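PDB 4TUF: major extracellular endoglucanase from Xanthomonas campestris pv. campestris, which catalyses the endohydrolysis of (1->4)-beta-D-glucosidic linkages in cellulose, lichenin and cereal beta-D-glucans, through its family 5 glycoside hydrolase domain. Local coordinates for residues A64-D69 against R137-R142. Numbering follows the deposited sequence.
Sequences ATLRSD and RFVANR. With 2HP (dihydrogenphosphate ion), chain K; 2HP (dihydrogenphosphate ion), chain G.
In the TIM-barrel catalytic domain, the beta-alpha loop that follows strand 56-61 meets the outer helix 129-143 where Leu-66 touches Phe-138 and Val-139. Two apolar contacts define the join. The CD1 methyl of Leu-66 lies 3.7 Å from CG2 of Val-139, the two side chains crossing at about a right angle, while CB of Leu-66 is 3.9 Å from CE2 of Phe-138, these two side chains lying alongside with their ends pointing opposite ways. The first torsion of Phe-138 (chi1 176°) sets CG anti to its backbone N and carries the ring from the helix toward the loop, where CZ comes within 3.8 Å of the carbonyl O of Leu-66. No hydrogen bond spans the two segments, so their direct contact is van der Waals in kind; Phe-61 of the barrel strand touches both Leu-66 and Val-139, tying the pair to the barrel wall.

Dihydrogenphosphate K lies against both segments at one side. Its O1 stands over one face of the Phe-138 ring, displaced from the ring centre, and also lies 3.2 Å from O of Leu-66. Its O2 is 3.6 Å from CG of Arg-67, a methylene contact. The Arg-67 chain is extended from CG to NE, which takes the guanidinium on to dihydrogenphosphate G: NE gives a weak hydrogen bond of 3.4 Å to O3, with an N-H...O angle of 153°, and O2 of that ion sits at the guanidinium edge, in plane. On the helix side, the Arg-142 guanidinium pairs with Asp-93 of helix 88-102 in a salt bridge. A small leucine-centred apolar contact bordered by one bound dihydrogenphosphate thus joins a beta-alpha loop to a peripheral helix of the TIM barrel.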
# COMPACT_ATOMS: atom_id res chain seq x y z
N ALA A 64 -11.84 9.28 10.12
CA ALA A 64 -13.16 9.85 9.90
C ALA A 64 -14.09 8.89 9.15
O ALA A 64 -15.28 8.81 9.45
CB ALA A 64 -13.05 11.16 9.15
N THR A 65 -13.54 8.16 8.19
CA THR A 65 -14.32 7.20 7.40
C THR A 65 -14.91 6.10 8.28
O THR A 65 -16.00 5.58 8.00
CB THR A 65 -13.46 6.58 6.29
OG1 THR A 65 -13.14 7.58 5.32
CG2 THR A 65 -14.18 5.44 5.60
N LEU A 66 -14.21 5.76 9.36
CA LEU A 66 -14.62 4.67 10.24
C LEU A 66 -15.68 5.09 11.26
O LEU A 66 -16.19 4.26 12.00
CB LEU A 66 -13.41 4.11 10.98
CG LEU A 66 -12.17 3.71 10.17
CD1 LEU A 66 -11.07 3.28 11.13
CD2 LEU A 66 -12.50 2.60 9.18
N ARG A 67 -16.00 6.38 11.30
CA ARG A 67 -16.99 6.88 12.26
C ARG A 67 -18.41 6.72 11.72
O ARG A 67 -18.64 6.77 10.51
CB ARG A 67 -16.70 8.34 12.61
CG ARG A 67 -15.45 8.49 13.47
CD ARG A 67 -14.90 9.91 13.45
NE ARG A 67 -13.53 9.94 13.97
CZ ARG A 67 -12.66 10.92 13.74
NH1 ARG A 67 -13.02 11.96 13.01
NH2 ARG A 67 -11.43 10.85 14.25
N SER A 68 -19.35 6.54 12.64
CA SER A 68 -20.69 6.07 12.31
C SER A 68 -21.48 6.98 11.37
O SER A 68 -22.17 6.50 10.47
CB SER A 68 -21.50 5.85 13.59
OG SER A 68 -20.92 4.83 14.39
N ASP A 69 -21.37 8.29 11.59
CA ASP A 69 -22.21 9.24 10.87
C ASP A 69 -21.46 10.08 9.84
O ASP A 69 -21.99 11.07 9.34
CB ASP A 69 -22.92 10.15 11.87
CG ASP A 69 -21.99 10.63 12.96
OD1 ASP A 69 -20.76 10.43 12.83
OD2 ASP A 69 -22.49 11.20 13.96
N ARG A 137 -7.32 -1.51 15.82
CA ARG A 137 -8.11 -2.56 16.44
C ARG A 137 -9.54 -2.53 15.95
O ARG A 137 -10.16 -3.58 15.79
CB ARG A 137 -8.09 -2.46 17.97
CG ARG A 137 -6.77 -2.82 18.62
CD ARG A 137 -6.95 -3.19 20.09
NE ARG A 137 -7.54 -2.10 20.84
CZ ARG A 137 -6.84 -1.12 21.41
NH1 ARG A 137 -5.52 -1.11 21.31
NH2 ARG A 137 -7.47 -0.16 22.07
N PHE A 138 -10.07 -1.34 15.70
CA PHE A 138 -11.45 -1.21 15.22
C PHE A 138 -11.63 -1.91 13.90
O PHE A 138 -12.59 -2.66 13.69
CB PHE A 138 -11.86 0.26 15.06
CG PHE A 138 -13.24 0.44 14.49
CD1 PHE A 138 -14.35 0.44 15.31
CD2 PHE A 138 -13.43 0.60 13.12
CE1 PHE A 138 -15.61 0.60 14.79
CE2 PHE A 138 -14.69 0.76 12.60
CZ PHE A 138 -15.79 0.76 13.43
N VAL A 139 -10.71 -1.64 12.99
CA VAL A 139 -10.74 -2.23 11.67
C VAL A 139 -10.54 -3.74 11.75
O VAL A 139 -11.25 -4.51 11.09
CB VAL A 139 -9.68 -1.59 10.78
CG1 VAL A 139 -9.40 -2.45 9.60
CG2 VAL A 139 -10.15 -0.19 10.36
N ALA A 140 -9.59 -4.17 12.57
CA ALA A 140 -9.31 -5.59 12.71
C ALA A 140 -10.53 -6.31 13.28
O ALA A 140 -10.91 -7.38 12.81
CB ALA A 140 -8.09 -5.82 13.58
N ASN A 141 -11.14 -5.69 14.28
CA ASN A 141 -12.31 -6.26 14.93
C ASN A 141 -13.48 -6.42 13.97
O ASN A 141 -14.20 -7.42 14.00
CB ASN A 141 -12.72 -5.41 16.12
CG ASN A 141 -13.77 -6.07 16.97
OD1 ASN A 141 -13.89 -7.29 16.98
ND2 ASN A 141 -14.53 -5.27 17.70
N ARG A 142 -13.67 -5.43 13.11
CA ARG A 142 -14.83 -5.42 12.23
C ARG A 142 -14.74 -6.44 11.10
O ARG A 142 -15.71 -7.13 10.81
CB ARG A 142 -15.01 -4.02 11.64
CG ARG A 142 -16.35 -3.79 11.03
CD ARG A 142 -16.49 -2.36 10.58
NE ARG A 142 -17.84 -2.06 10.14
CZ ARG A 142 -18.79 -1.61 10.94
NH1 ARG A 142 -18.52 -1.40 12.22
NH2 ARG A 142 -20.01 -1.36 10.47
P 2HP K . -14.02 5.02 15.51
O1 2HP K . -15.33 4.42 15.06
O2 2HP K . -13.35 5.73 14.36
O3 2HP K . -14.28 6.00 16.62
O4 2HP K . -13.10 3.92 15.99
P 2HP G . -10.95 7.78 17.22
O1 2HP G . -10.92 6.32 17.58
O2 2HP G . -9.88 8.07 16.19
O3 2HP G . -12.29 8.14 16.63
O4 2HP G . -10.72 8.61 18.47